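Local coordinates for uncharacterized protein (Bacteroides eggerthii DSM 20697, PDB 4ECO) that is of unknown function but, as a leucine-rich-repeat solenoid, probably binds other proteins, at residues K318-E323 and P347-E352; I353-L358 and N371-T376; N340-K345 and N363-I368; Q308-G313 and K330-L335. All coordinates share one frame; numbering follows the deposited sequence. Where two conformers were deposited one is given.

Contact 1. Residues K318-E323 and P347-E352; sequences KTFPVE and PAFGSE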
loop_
_atom_site.group_PDB
_atom_site.type_symbol
_atom_site.label_atom_id
_atom_site.label_comp_id
_atom_site.label_asym_id
_atom_site.label_seq_id
_atom_site.Cartn_x
_atom_site.Cartn_y
_atom_site.Cartn_z
ATOM N N LYS A 318 -17.791 -8.432 -2.184
ATOM C CA LYS A 318 -18.060 -9.228 -0.977
ATOM C C LYS A 318 -17.237 -10.514 -1.027
ATOM O O LYS A 318 -16.977 -11.108 0.008
ATOM C CB LYS A 318 -19.558 -9.523 -0.788
ATOM C CG LYS A 318 -20.312 -8.377 -0.126
ATOM C CD LYS A 318 -21.796 -8.618 -0.209
ATOM C CE LYS A 318 -22.596 -7.365 0.034
ATOM N NZ LYS A 318 -23.973 -7.481 -0.538
ATOM N N THR A 319 -16.785 -10.905 -2.225
ATOM C CA THR A 319 -15.940 -12.085 -2.461
ATOM C C THR A 319 -15.294 -11.946 -3.848
ATOM O O THR A 319 -15.628 -11.033 -4.600
ATOM C CB THR A 319 -16.745 -13.422 -2.313
ATOM O OG1 THR A 319 -15.855 -14.546 -2.186
ATOM C CG2 THR A 319 -17.730 -13.654 -3.450
ATOM N N PHE A 320 -14.375 -12.868 -4.165
ATOM C CA PHE A 320 -13.672 -12.982 -5.440
ATOM C C PHE A 320 -14.425 -13.891 -6.367
ATOM O O PHE A 320 -15.184 -14.731 -5.869
ATOM C CB PHE A 320 -12.256 -13.589 -5.214
ATOM C CG PHE A 320 -11.202 -12.776 -4.504
ATOM C CD1 PHE A 320 -11.433 -11.449 -4.158
ATOM C CD2 PHE A 320 -9.964 -13.327 -4.213
ATOM C CE1 PHE A 320 -10.451 -10.695 -3.528
ATOM C CE2 PHE A 320 -8.982 -12.571 -3.576
ATOM C CZ PHE A 320 -9.233 -11.259 -3.239
ATOM N N PRO A 321 -14.128 -13.872 -7.699
ATOM C CA PRO A 321 -14.704 -14.888 -8.596
ATOM C C PRO A 321 -14.301 -16.320 -8.176
ATOM O O PRO A 321 -13.353 -16.502 -7.390
ATOM C CB PRO A 321 -14.083 -14.526 -9.950
ATOM C CG PRO A 321 -13.745 -13.086 -9.833
ATOM C CD PRO A 321 -13.228 -12.974 -8.452
ATOM N N VAL A 322 -15.011 -17.329 -8.708
ATOM C CA VAL A 322 -14.804 -18.769 -8.464
ATOM C C VAL A 322 -13.317 -19.158 -8.707
ATOM O O VAL A 322 -12.683 -18.605 -9.622
ATOM C CB VAL A 322 -15.762 -19.573 -9.377
ATOM C CG1 VAL A 322 -15.545 -21.080 -9.246
ATOM C CG2 VAL A 322 -17.216 -19.208 -9.085
ATOM N N GLU A 323 -12.779 -20.112 -7.868
ATOM C CA GLU A 323 -11.399 -20.611 -7.930
ATOM C C GLU A 323 -10.994 -20.991 -9.363
ATOM O O GLU A 323 -9.904 -20.614 -9.791
ATOM C CB GLU A 323 -11.197 -21.828 -6.999
ATOM C CG GLU A 323 -11.460 -21.560 -5.521
ATOM C CD GLU A 323 -10.635 -22.351 -4.519
ATOM O OE1 GLU A 323 -9.842 -23.226 -4.940
ATOM O OE2 GLU A 323 -10.755 -22.063 -3.308
ATOM N N PRO A 347 -11.931 -17.213 -2.046
ATOM C CA PRO A 347 -11.589 -18.214 -3.077
ATOM C C PRO A 347 -10.068 -18.162 -3.357
ATOM O O PRO A 347 -9.455 -17.104 -3.153
ATOM C CB PRO A 347 -12.441 -17.786 -4.283
ATOM C CG PRO A 347 -13.489 -16.841 -3.715
ATOM C CD PRO A 347 -12.796 -16.149 -2.595
ATOM N N ALA A 348 -9.442 -19.298 -3.747
ATOM C CA ALA A 348 -7.983 -19.359 -3.965
ATOM C C ALA A 348 -7.577 -19.316 -5.448
ATOM O O ALA A 348 -8.295 -19.841 -6.295
ATOM C CB ALA A 348 -7.424 -20.627 -3.341
ATOM N N PHE A 349 -6.404 -18.716 -5.745
ATOM C CA PHE A 349 -5.826 -18.666 -7.102
ATOM C C PHE A 349 -5.003 -19.940 -7.412
ATOM O O PHE A 349 -4.977 -20.420 -8.557
ATOM C CB PHE A 349 -4.908 -17.437 -7.262
ATOM C CG PHE A 349 -5.574 -16.088 -7.186
ATOM C CD1 PHE A 349 -6.066 -15.474 -8.333
ATOM C CD2 PHE A 349 -5.691 -15.419 -5.975
ATOM C CE1 PHE A 349 -6.693 -14.229 -8.260
ATOM C CE2 PHE A 349 -6.328 -14.180 -5.902
ATOM C CZ PHE A 349 -6.822 -13.593 -7.043
ATOM N N GLY A 350 -4.293 -20.418 -6.381
ATOM C CA GLY A 350 -3.380 -21.550 -6.442
ATOM C C GLY A 350 -1.943 -21.094 -6.282
ATOM O O GLY A 350 -1.633 -19.926 -6.539
ATOM N N SER A 351 -1.058 -22.016 -5.843
ATOM C CA SER A 351 0.385 -21.784 -5.632
ATOM C C SER A 351 1.095 -21.342 -6.918
ATOM O O SER A 351 2.079 -20.608 -6.853
ATOM C CB SER A 351 1.069 -23.052 -5.124
ATOM O OG SER A 351 0.245 -23.882 -4.323
ATOM N N GLU A 352 0.607 -21.833 -8.077
ATOM C CA GLU A 352 1.108 -21.581 -9.436
ATOM C C GLU A 352 1.128 -20.079 -9.788
ATOM O O GLU A 352 2.016 -19.646 -10.537
ATOM C CB GLU A 352 0.269 -22.319 -10.482
ATOM C CG GLU A 352 0.265 -23.829 -10.313
ATOM C CD GLU A 352 -0.379 -24.352 -9.039
ATOM O OE1 GLU A 352 -1.321 -23.707 -8.515
ATOM O OE2 GLU A 352 0.086 -25.403 -8.543
#
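The ring of Pro-347 packs against Thr-319, Phe-320 and the carbonyl of Pro-321, and this touch carries much of the contact. Its CD sits 3.7 Å from Phe-320 CB, its CG 3.5 Å from Phe-320 O, and its CB 3.5 Å from Pro-321 O. Thr-319 adds its hydroxyl: with OG1 anti to the backbone N (chi1 -164°), that oxygen lies 3.5 Å from Pro-347 CD. The Phe-320 ring runs on past the proline and meets Phe-349, CE2 to CE2 at 3.9 Å. The two side chains cross at about a right angle, their ring planes turned 55° from each other. Glu-323 was modelled in two conformers; in one, its OE2 takes the N-H of Ala-348 from above the carboxylate plane, a bond best treated as doubtful.

In the next shell, Leu-326 of helix 323-326 touches Phe-320, Pro-347 and Phe-349, while Trp-295 of helix 288-300 and Leu-335 of strand 334-336 pack on both phenylalanines. An alanine at Phe-320 would keep the CB that rests on Pro-347, but losing the ring would probably open a gap beside Phe-349 and Leu-335. Phe-372 lies against both rings, edge-to-face on that of Phe-349. Such a run of phenylalanines inside a leucine-rich-repeat solenoid, handed from turn to turn, resembles the phenylalanine spine known from this fold.

Contact 2. Residues I353-L358 and N371-T376; sequences IKLASL and NFCGFT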
loop_
_atom_site.group_PDB
_atom_site.type_symbol
_atom_site.label_atom_id
_atom_site.label_comp_id
_atom_site.label_asym_id
_atom_site.label_seq_id
_atom_site.Cartn_x
_atom_site.Cartn_y
_atom_site.Cartn_z
ATOM N N ILE A 353 0.144 -19.295 -9.275
ATOM C CA ILE A 353 0.052 -17.846 -9.488
ATOM C C ILE A 353 0.957 -17.216 -8.430
ATOM O O ILE A 353 0.739 -17.417 -7.239
ATOM C CB ILE A 353 -1.432 -17.361 -9.466
ATOM C CG1 ILE A 353 -2.132 -17.751 -10.793
ATOM C CG2 ILE A 353 -1.544 -15.843 -9.192
ATOM C CD1 ILE A 353 -3.591 -17.988 -10.700
ATOM N N LYS A 354 2.019 -16.537 -8.882
ATOM C CA LYS A 354 3.043 -15.953 -8.029
ATOM C C LYS A 354 2.849 -14.444 -7.867
ATOM O O LYS A 354 3.059 -13.690 -8.814
ATOM C CB LYS A 354 4.441 -16.251 -8.608
ATOM C CG LYS A 354 4.762 -17.727 -8.768
ATOM C CD LYS A 354 5.004 -18.416 -7.436
ATOM C CE LYS A 354 5.225 -19.889 -7.633
ATOM N NZ LYS A 354 5.208 -20.599 -6.338
ATOM N N LEU A 355 2.453 -14.000 -6.668
ATOM C CA LEU A 355 2.262 -12.577 -6.423
ATOM C C LEU A 355 3.538 -11.915 -5.855
ATOM O O LEU A 355 4.218 -12.486 -5.000
ATOM C CB LEU A 355 1.069 -12.318 -5.474
ATOM C CG LEU A 355 -0.318 -12.769 -5.955
ATOM C CD1 LEU A 355 -1.336 -12.606 -4.872
ATOM C CD2 LEU A 355 -0.780 -11.994 -7.179
ATOM N N ALA A 356 3.840 -10.703 -6.351
ATOM C CA ALA A 356 4.932 -9.828 -5.901
ATOM C C ALA A 356 4.381 -8.786 -4.907
ATOM O O ALA A 356 5.090 -8.312 -4.019
ATOM C CB ALA A 356 5.573 -9.143 -7.090
ATOM N N SER A 357 3.090 -8.456 -5.062
ATOM C CA SER A 357 2.330 -7.552 -4.208
ATOM C C SER A 357 1.023 -8.187 -3.851
ATOM O O SER A 357 0.388 -8.767 -4.711
ATOM C CB SER A 357 2.087 -6.208 -4.905
ATOM O OG SER A 357 3.211 -5.340 -4.891
ATOM N N LEU A 358 0.608 -8.059 -2.604
ATOM C CA LEU A 358 -0.699 -8.494 -2.120
ATOM C C LEU A 358 -1.088 -7.598 -0.955
ATOM O O LEU A 358 -0.332 -7.413 -0.010
ATOM C CB LEU A 358 -0.750 -9.983 -1.754
ATOM C CG LEU A 358 -2.096 -10.556 -1.292
ATOM C CD1 LEU A 358 -3.144 -10.524 -2.415
ATOM C CD2 LEU A 358 -1.915 -11.956 -0.754
ATOM N N ASN A 371 -4.241 -22.778 -0.311
ATOM C CA ASN A 371 -3.640 -22.580 -1.613
ATOM C C ASN A 371 -3.942 -21.211 -2.190
ATOM O O ASN A 371 -4.021 -21.057 -3.422
ATOM C CB ASN A 371 -4.153 -23.668 -2.566
ATOM C CG ASN A 371 -3.047 -24.250 -3.403
ATOM O OD1 ASN A 371 -1.900 -24.379 -2.944
ATOM N ND2 ASN A 371 -3.369 -24.669 -4.638
ATOM N N PHE A 372 -4.081 -20.194 -1.317
ATOM C CA PHE A 372 -4.479 -18.871 -1.774
ATOM C C PHE A 372 -3.640 -18.398 -2.968
ATOM O O PHE A 372 -4.222 -18.051 -4.004
ATOM C CB PHE A 372 -4.449 -17.836 -0.663
ATOM C CG PHE A 372 -5.008 -16.532 -1.162
ATOM C CD1 PHE A 372 -6.361 -16.418 -1.501
ATOM C CD2 PHE A 372 -4.180 -15.430 -1.358
ATOM C CE1 PHE A 372 -6.876 -15.222 -2.012
ATOM C CE2 PHE A 372 -4.696 -14.228 -1.860
ATOM C CZ PHE A 372 -6.042 -14.132 -2.182
ATOM N N CYS A 373 -2.287 -18.434 -2.839
ATOM C CA CYS A 373 -1.358 -18.030 -3.895
ATOM C C CYS A 373 0.081 -18.448 -3.577
ATOM O O CYS A 373 0.380 -18.894 -2.471
ATOM C CB CYS A 373 -1.431 -16.520 -4.097
ATOM S SG CYS A 373 -0.783 -15.569 -2.702
ATOM N N GLY A 374 0.961 -18.228 -4.557
ATOM C CA GLY A 374 2.401 -18.382 -4.452
ATOM C C GLY A 374 2.994 -16.986 -4.392
ATOM O O GLY A 374 2.247 -15.999 -4.371
ATOM N N PHE A 375 4.334 -16.878 -4.343
ATOM C CA PHE A 375 4.984 -15.570 -4.286
ATOM C C PHE A 375 6.309 -15.537 -5.073
ATOM O O PHE A 375 7.054 -16.509 -5.084
ATOM C CB PHE A 375 5.247 -15.147 -2.821
ATOM C CG PHE A 375 4.050 -15.108 -1.891
ATOM C CD1 PHE A 375 3.240 -13.981 -1.816
ATOM C CD2 PHE A 375 3.750 -16.194 -1.070
ATOM C CE1 PHE A 375 2.120 -13.962 -0.977
ATOM C CE2 PHE A 375 2.642 -16.163 -0.219
ATOM C CZ PHE A 375 1.838 -15.049 -0.178
ATOM N N THR A 376 6.609 -14.386 -5.686
ATOM C CA THR A 376 7.863 -14.128 -6.404
ATOM C C THR A 376 8.969 -13.823 -5.368
ATOM O O THR A 376 8.654 -13.374 -4.263
ATOM C CB THR A 376 7.695 -12.974 -7.428
ATOM O OG1 THR A 376 7.808 -11.695 -6.791
ATOM C CG2 THR A 376 6.407 -13.066 -8.236
#
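Lys-354 and Leu-355 pair in parallel with Gly-374 and Phe-375, and the backbone hydrogen bonds run on to Ile-353 and Thr-376. Gly-374 N gives to Ile-353 O at 2.8 Å, Leu-355 N to Gly-374 O at 3.1 Å, and Thr-376 N to Leu-355 O at 3.1 Å. Leu-355 O also lies at the edge of the Phe-375 ring.

Apolar contacts gather on the side of Leu-355. Its CD1 reaches Cys-373 SG at 3.7 Å, and farther along Leu-358 CD2 comes up to the edge of the Phe-372 ring, near its plane, 3.8 Å from CE2.

Mixed contacts fill the Lys-354 side. A bend at chi2 (-72°) sets Lys-354 CD 3.5 Å from Phe-375 N, so the aliphatic chain lies over the partner strand, and its NZ makes a weak hydrogen bond to Ser-351 O. Thr-376 straddles the end of the pairing, CG2 3.8 Å from Lys-354 CB and OG1 3.4 Å from Ala-356 CB.

The pair belongs to a leucine-rich repeat. Ala-356 is bonded through its backbone to Gly-333, just ahead of strand 334-336, and Leu-358 to Ser-383 of strand 381-383, whose Leu-382 packs on Leu-358 and Phe-375.

Contact 3. Residues N340-K345 and N363-I368; sequences NQLEGK and NQITEI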
loop_
_atom_site.group_PDB
_atom_site.type_symbol
_atom_site.label_atom_id
_atom_site.label_comp_id
_atom_site.label_asym_id
_atom_site.label_seq_id
_atom_site.Cartn_x
_atom_site.Cartn_y
_atom_site.Cartn_z
ATOM N N ASN A 340 -12.766 -2.757 0.649
ATOM C CA ASN A 340 -13.840 -3.451 -0.047
ATOM C C ASN A 340 -14.761 -3.987 1.051
ATOM O O ASN A 340 -14.685 -3.499 2.179
ATOM C CB ASN A 340 -13.296 -4.539 -0.999
ATOM C CG ASN A 340 -13.034 -4.072 -2.414
ATOM O OD1 ASN A 340 -13.918 -4.129 -3.277
ATOM N ND2 ASN A 340 -11.796 -3.675 -2.704
ATOM N N GLN A 341 -15.594 -4.983 0.758
ATOM C CA GLN A 341 -16.481 -5.572 1.751
ATOM C C GLN A 341 -16.267 -7.073 1.804
ATOM O O GLN A 341 -17.220 -7.822 2.063
ATOM C CB GLN A 341 -17.930 -5.262 1.382
ATOM C CG GLN A 341 -18.415 -3.856 1.649
ATOM C CD GLN A 341 -19.901 -3.857 1.372
ATOM O OE1 GLN A 341 -20.333 -3.684 0.227
ATOM N NE2 GLN A 341 -20.713 -4.188 2.390
ATOM N N LEU A 342 -15.030 -7.516 1.464
ATOM C CA LEU A 342 -14.662 -8.931 1.377
ATOM C C LEU A 342 -14.943 -9.618 2.701
ATOM O O LEU A 342 -14.461 -9.176 3.739
ATOM C CB LEU A 342 -13.186 -9.119 0.962
ATOM C CG LEU A 342 -12.744 -8.605 -0.421
ATOM C CD1 LEU A 342 -11.259 -8.682 -0.547
ATOM C CD2 LEU A 342 -13.347 -9.410 -1.539
ATOM N N GLU A 343 -15.801 -10.640 2.668
ATOM C CA GLU A 343 -16.234 -11.387 3.849
ATOM C C GLU A 343 -15.964 -12.892 3.693
ATOM O O GLU A 343 -15.935 -13.403 2.558
ATOM C CB GLU A 343 -17.735 -11.144 4.123
ATOM C CG GLU A 343 -18.652 -11.614 3.001
ATOM C CD GLU A 343 -20.110 -11.213 3.056
ATOM O OE1 GLU A 343 -20.467 -10.322 3.861
ATOM O OE2 GLU A 343 -20.892 -11.765 2.248
ATOM N N GLY A 344 -15.793 -13.566 4.843
ATOM C CA GLY A 344 -15.615 -15.007 4.955
ATOM C C GLY A 344 -14.310 -15.543 4.430
ATOM O O GLY A 344 -13.289 -14.837 4.439
ATOM N N LYS A 345 -14.342 -16.825 4.007
ATOM C CA LYS A 345 -13.195 -17.530 3.441
ATOM C C LYS A 345 -13.043 -17.074 1.986
ATOM O O LYS A 345 -14.037 -16.955 1.268
ATOM C CB LYS A 345 -13.381 -19.059 3.591
ATOM C CG LYS A 345 -12.234 -19.926 3.028
ATOM C CD LYS A 345 -12.114 -21.314 3.688
ATOM C CE LYS A 345 -13.320 -22.244 3.557
ATOM N NZ LYS A 345 -13.110 -23.559 4.239
ATOM N N ASN A 363 -11.019 -5.012 5.174
ATOM C CA ASN A 363 -12.109 -5.877 4.731
ATOM C C ASN A 363 -12.647 -6.630 5.962
ATOM O O ASN A 363 -12.423 -6.208 7.099
ATOM C CB ASN A 363 -11.642 -6.827 3.613
ATOM C CG ASN A 363 -11.473 -6.166 2.282
ATOM O OD1 ASN A 363 -12.436 -5.893 1.595
ATOM N ND2 ASN A 363 -10.254 -5.985 1.844
ATOM N N GLN A 364 -13.355 -7.727 5.737
ATOM C CA GLN A 364 -13.930 -8.521 6.816
ATOM C C GLN A 364 -13.683 -10.014 6.519
ATOM O O GLN A 364 -14.530 -10.873 6.769
ATOM C CB GLN A 364 -15.430 -8.171 6.978
ATOM C CG GLN A 364 -15.691 -6.778 7.586
ATOM C CD GLN A 364 -15.382 -6.611 9.084
ATOM O OE1 GLN A 364 -16.191 -6.943 9.936
ATOM N NE2 GLN A 364 -14.202 -6.085 9.432
ATOM N N ILE A 365 -12.496 -10.292 5.957
ATOM C CA ILE A 365 -12.008 -11.626 5.602
ATOM C C ILE A 365 -11.782 -12.412 6.902
ATOM O O ILE A 365 -11.153 -11.888 7.820
ATOM C CB ILE A 365 -10.728 -11.522 4.727
ATOM C CG1 ILE A 365 -11.015 -10.714 3.443
ATOM C CG2 ILE A 365 -10.162 -12.903 4.401
ATOM C CD1 ILE A 365 -9.782 -10.188 2.686
ATOM N N THR A 366 -12.320 -13.646 6.981
ATOM C CA THR A 366 -12.178 -14.493 8.169
ATOM C C THR A 366 -11.163 -15.603 7.965
ATOM O O THR A 366 -10.631 -16.129 8.958
ATOM C CB THR A 366 -13.514 -15.111 8.581
ATOM O OG1 THR A 366 -14.051 -15.890 7.500
ATOM C CG2 THR A 366 -14.500 -14.084 9.085
ATOM N N GLU A 367 -10.897 -15.974 6.693
ATOM C CA GLU A 367 -9.967 -17.061 6.411
ATOM C C GLU A 367 -9.266 -16.888 5.081
ATOM O O GLU A 367 -9.908 -16.545 4.091
ATOM C CB GLU A 367 -10.753 -18.382 6.401
ATOM C CG GLU A 367 -9.942 -19.657 6.586
ATOM C CD GLU A 367 -10.782 -20.905 6.806
ATOM O OE1 GLU A 367 -11.920 -20.784 7.317
ATOM O OE2 GLU A 367 -10.300 -22.006 6.455
ATOM N N ILE A 368 -7.952 -17.168 5.057
ATOM C CA ILE A 368 -7.116 -17.214 3.855
ATOM C C ILE A 368 -6.851 -18.704 3.592
ATOM O O ILE A 368 -6.325 -19.403 4.474
ATOM C CB ILE A 368 -5.838 -16.366 3.985
ATOM C CG1 ILE A 368 -6.158 -14.852 4.190
ATOM C CG2 ILE A 368 -4.861 -16.630 2.833
ATOM C CD1 ILE A 368 -6.846 -14.077 3.014
#
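Asn-363 OD1 accepts two backbone N-H groups of residues 340-345. The sounder bond comes from Leu-342 N at 3.1 Å, its donor tilted 26° from the plane of the side-chain carbonyl; Asn-340 N adds a weak one at 3.3 Å. With CG anti to the carbonyl carbon (chi1 -75°), the amide is carried inward against Leu-342, and its ND2 is bonded to Leu-360 O and Cys-337 O. Both polar ends of this buried amide are therefore satisfied, which probably holds its rotation about CB-CG.

Beyond it the backbones run parallel. Gln-364 N gives to Leu-342 O at 2.7 Å and Thr-366 N to Gly-344 O at 3.0 Å. Gly-344 O also draws a weak bond from Glu-367 N, where the register slips by one residue in a beta bulge. On the buried side, Leu-342 CB packs on Ile-365 CG1 at 3.7 Å. On the outer side Lys-345 and Glu-367 lie side by side, pointing the same way: Lys-345 CD is 3.4 Å from Glu-367 OE2, and Lys-345 NZ makes a long salt bridge to the same oxygen at 3.9 Å.

Asn-340 repeats the pattern one turn earlier, accepting from Leu-317 N and giving to Ile-312 O and Cys-337 O, while Asn-387 OD1 accepts from Ile-365 N one turn later. The contact thus lies in a column of asparagines characteristic of leucine-rich repeats, following strands 334-336 and 354-359.

Contact 4. Residues Q308-G313 and K330-L335; sequences QIIYIG and KKLGML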
loop_
_atom_site.group_PDB
_atom_site.type_symbol
_atom_site.label_atom_id
_atom_site.label_comp_id
_atom_site.label_asym_id
_atom_site.label_seq_id
_atom_site.Cartn_x
_atom_site.Cartn_y
_atom_site.Cartn_z
ATOM N N GLN A 308 -1.619 -8.854 -15.409
ATOM C CA GLN A 308 -0.495 -8.967 -14.478
ATOM C C GLN A 308 -0.701 -8.138 -13.209
ATOM O O GLN A 308 -0.145 -8.497 -12.169
ATOM C CB GLN A 308 0.814 -8.518 -15.173
ATOM C CG GLN A 308 1.287 -9.489 -16.255
ATOM C CD GLN A 308 2.506 -9.055 -17.040
ATOM O OE1 GLN A 308 2.829 -7.878 -17.169
ATOM N NE2 GLN A 308 3.159 -10.013 -17.685
ATOM N N ILE A 309 -1.445 -7.003 -13.309
ATOM C CA ILE A 309 -1.692 -6.068 -12.194
ATOM C C ILE A 309 -3.172 -5.738 -12.119
ATOM O O ILE A 309 -3.756 -5.355 -13.118
ATOM C CB ILE A 309 -0.839 -4.763 -12.332
ATOM C CG1 ILE A 309 0.650 -5.075 -12.630
ATOM C CG2 ILE A 309 -1.000 -3.852 -11.102
ATOM C CD1 ILE A 309 1.419 -3.956 -13.271
ATOM N N ILE A 310 -3.758 -5.855 -10.925
ATOM C CA ILE A 310 -5.153 -5.510 -10.657
ATOM C C ILE A 310 -5.218 -4.511 -9.488
ATOM O O ILE A 310 -4.797 -4.827 -8.371
ATOM C CB ILE A 310 -6.049 -6.764 -10.371
ATOM C CG1 ILE A 310 -6.055 -7.761 -11.556
ATOM C CG2 ILE A 310 -7.474 -6.328 -10.014
ATOM C CD1 ILE A 310 -6.832 -9.062 -11.362
ATOM N N TYR A 311 -5.730 -3.311 -9.754
ATOM C CA TYR A 311 -6.008 -2.318 -8.721
ATOM C C TYR A 311 -7.527 -2.305 -8.588
ATOM O O TYR A 311 -8.202 -1.833 -9.514
ATOM C CB TYR A 311 -5.409 -0.921 -9.039
ATOM C CG TYR A 311 -3.900 -0.844 -9.120
ATOM C CD1 TYR A 311 -3.110 -1.013 -7.985
ATOM C CD2 TYR A 311 -3.261 -0.529 -10.317
ATOM C CE1 TYR A 311 -1.719 -0.928 -8.051
ATOM C CE2 TYR A 311 -1.876 -0.401 -10.386
ATOM C CZ TYR A 311 -1.107 -0.601 -9.249
ATOM O OH TYR A 311 0.261 -0.462 -9.304
ATOM N N ILE A 312 -8.078 -2.925 -7.520
ATOM C CA ILE A 312 -9.536 -3.010 -7.418
ATOM C C ILE A 312 -10.006 -2.545 -5.999
ATOM O O ILE A 312 -11.134 -2.854 -5.574
ATOM C CB ILE A 312 -10.046 -4.438 -7.822
ATOM C CG1 ILE A 312 -11.570 -4.470 -8.056
ATOM C CG2 ILE A 312 -9.545 -5.560 -6.896
ATOM C CD1 ILE A 312 -12.048 -5.424 -9.121
ATOM N N GLY A 313 -9.171 -1.736 -5.336
ATOM C CA GLY A 313 -9.499 -1.162 -4.034
ATOM C C GLY A 313 -10.622 -0.136 -4.096
ATOM O O GLY A 313 -11.002 0.306 -5.188
ATOM N N LYS A 330 -2.895 -16.863 -14.857
ATOM C CA LYS A 330 -1.530 -17.370 -14.658
ATOM C C LYS A 330 -0.511 -16.253 -14.595
ATOM O O LYS A 330 0.425 -16.361 -13.823
ATOM C CB LYS A 330 -1.143 -18.364 -15.770
ATOM C CG LYS A 330 -2.144 -19.517 -15.845
ATOM C CD LYS A 330 -1.688 -20.713 -16.655
ATOM C CE LYS A 330 -2.730 -21.810 -16.612
ATOM N NZ LYS A 330 -4.024 -21.374 -17.217
ATOM N N LYS A 331 -0.698 -15.171 -15.358
ATOM C CA LYS A 331 0.272 -14.085 -15.374
ATOM C C LYS A 331 0.063 -13.069 -14.219
ATOM O O LYS A 331 0.862 -12.131 -14.132
ATOM C CB LYS A 331 0.238 -13.349 -16.731
ATOM C CG LYS A 331 1.090 -13.977 -17.822
ATOM C CD LYS A 331 1.057 -13.152 -19.094
ATOM C CE LYS A 331 2.435 -12.888 -19.638
ATOM N NZ LYS A 331 2.387 -12.024 -20.845
ATOM N N LEU A 332 -0.940 -13.268 -13.309
ATOM C CA LEU A 332 -1.209 -12.313 -12.221
ATOM C C LEU A 332 -0.035 -12.190 -11.229
ATOM O O LEU A 332 0.442 -13.198 -10.715
ATOM C CB LEU A 332 -2.491 -12.672 -11.448
ATOM C CG LEU A 332 -2.950 -11.694 -10.341
ATOM C CD1 LEU A 332 -3.284 -10.306 -10.905
ATOM C CD2 LEU A 332 -4.127 -12.259 -9.595
ATOM N N GLY A 333 0.382 -10.957 -10.948
ATOM C CA GLY A 333 1.487 -10.690 -10.034
ATOM C C GLY A 333 1.221 -9.650 -8.963
ATOM O O GLY A 333 1.947 -9.577 -7.959
HETATM N N MSE A 334 0.193 -8.814 -9.166
HETATM C CA MSE A 334 -0.144 -7.762 -8.196
HETATM C C MSE A 334 -1.647 -7.662 -8.012
HETATM O O MSE A 334 -2.398 -7.544 -8.992
HETATM C CB MSE A 334 0.418 -6.408 -8.618
HETATM C CG MSE A 334 1.926 -6.288 -8.463
HETATM SE SE MSE A 334 2.603 -4.584 -9.158
HETATM C CE MSE A 334 1.647 -3.323 -7.921
ATOM N N LEU A 335 -2.086 -7.741 -6.736
ATOM C CA LEU A 335 -3.498 -7.620 -6.390
ATOM C C LEU A 335 -3.653 -6.778 -5.147
ATOM O O LEU A 335 -2.959 -7.031 -4.140
ATOM C CB LEU A 335 -4.141 -9.000 -6.198
ATOM C CG LEU A 335 -5.610 -9.046 -5.800
ATOM C CD1 LEU A 335 -6.526 -8.437 -6.902
ATOM C CD2 LEU A 335 -6.011 -10.457 -5.463
#
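Met-334, present as selenomethionine, curls at chi3 (63°) and so brings CE to Tyr-311, 3.5 Å from OH. Leu-332 holds CG anti to its backbone N (chi1 -176°), and from there CD1 reaches Ile-310 CD1 at 3.8 Å, the two side chains crossing at about a right angle. Leu-335 instead lies alongside Ile-310, pointing the same way, with CD1 3.9 Å from CG2.

These groups stand on two faces of a parallel strand pair. Ile-309, with its CG2 over one face of the Tyr-311 ring toward the rim, shares a side with Met-334, whose selenium passes its CG1 and CG2. Gln-308 O is gripped twice: by Met-334 N at 3.0 Å, in the carbonyl plane, and by Gly-333 N at 2.8 Å, tilted 26° from it. Ile-310 N then gives to Met-334 O at 2.9 Å.

At the start of the pair the side chain of Gln-308 crosses that of Lys-331, CG lying 3.4 Å from Lys-331 O and NE2 3.6 Å from Lys-331 CE. An alanine at Gln-308 would leave the twice-gripped carbonyl in place, but would probably take away the cover that CG and NE2 give Lys-331 and leave its chain freer to turn.

Helix 144-149 covers the Met-334 side, and Tyr-311 OH is bonded to Arg-142 O; Trp-295 meets Ile-310 and Leu-335 on the other side. The backbone bonds hold the two strands in register, while apolar side chains pack on both faces, one toward the solenoid interior and one toward the covering helix.

Overall arrangement
Contacts 2 and 4 are buried strand pairings in neighbouring turns of the solenoid; contacts 1 and 3 are only partly buried, contact 1 joining loops and contact 3 setting a loop against strand 364-367. Chemistry follows place. Contacts 2 and 4 rely on backbone bonds with apolar side chains around them, contact 3 adds side-chain amide bonds at one end and a charged pair at the surface at the other, and contact 1 depends on proline and aromatic packing with little polar help. Lys-318 O and Glu-343 N, probably hydrogen-bonded, tie contact 1 to contact 3, Phe-349 packs on Leu-332 of contact 4, and Ser-357 of contact 2 touches Met-334.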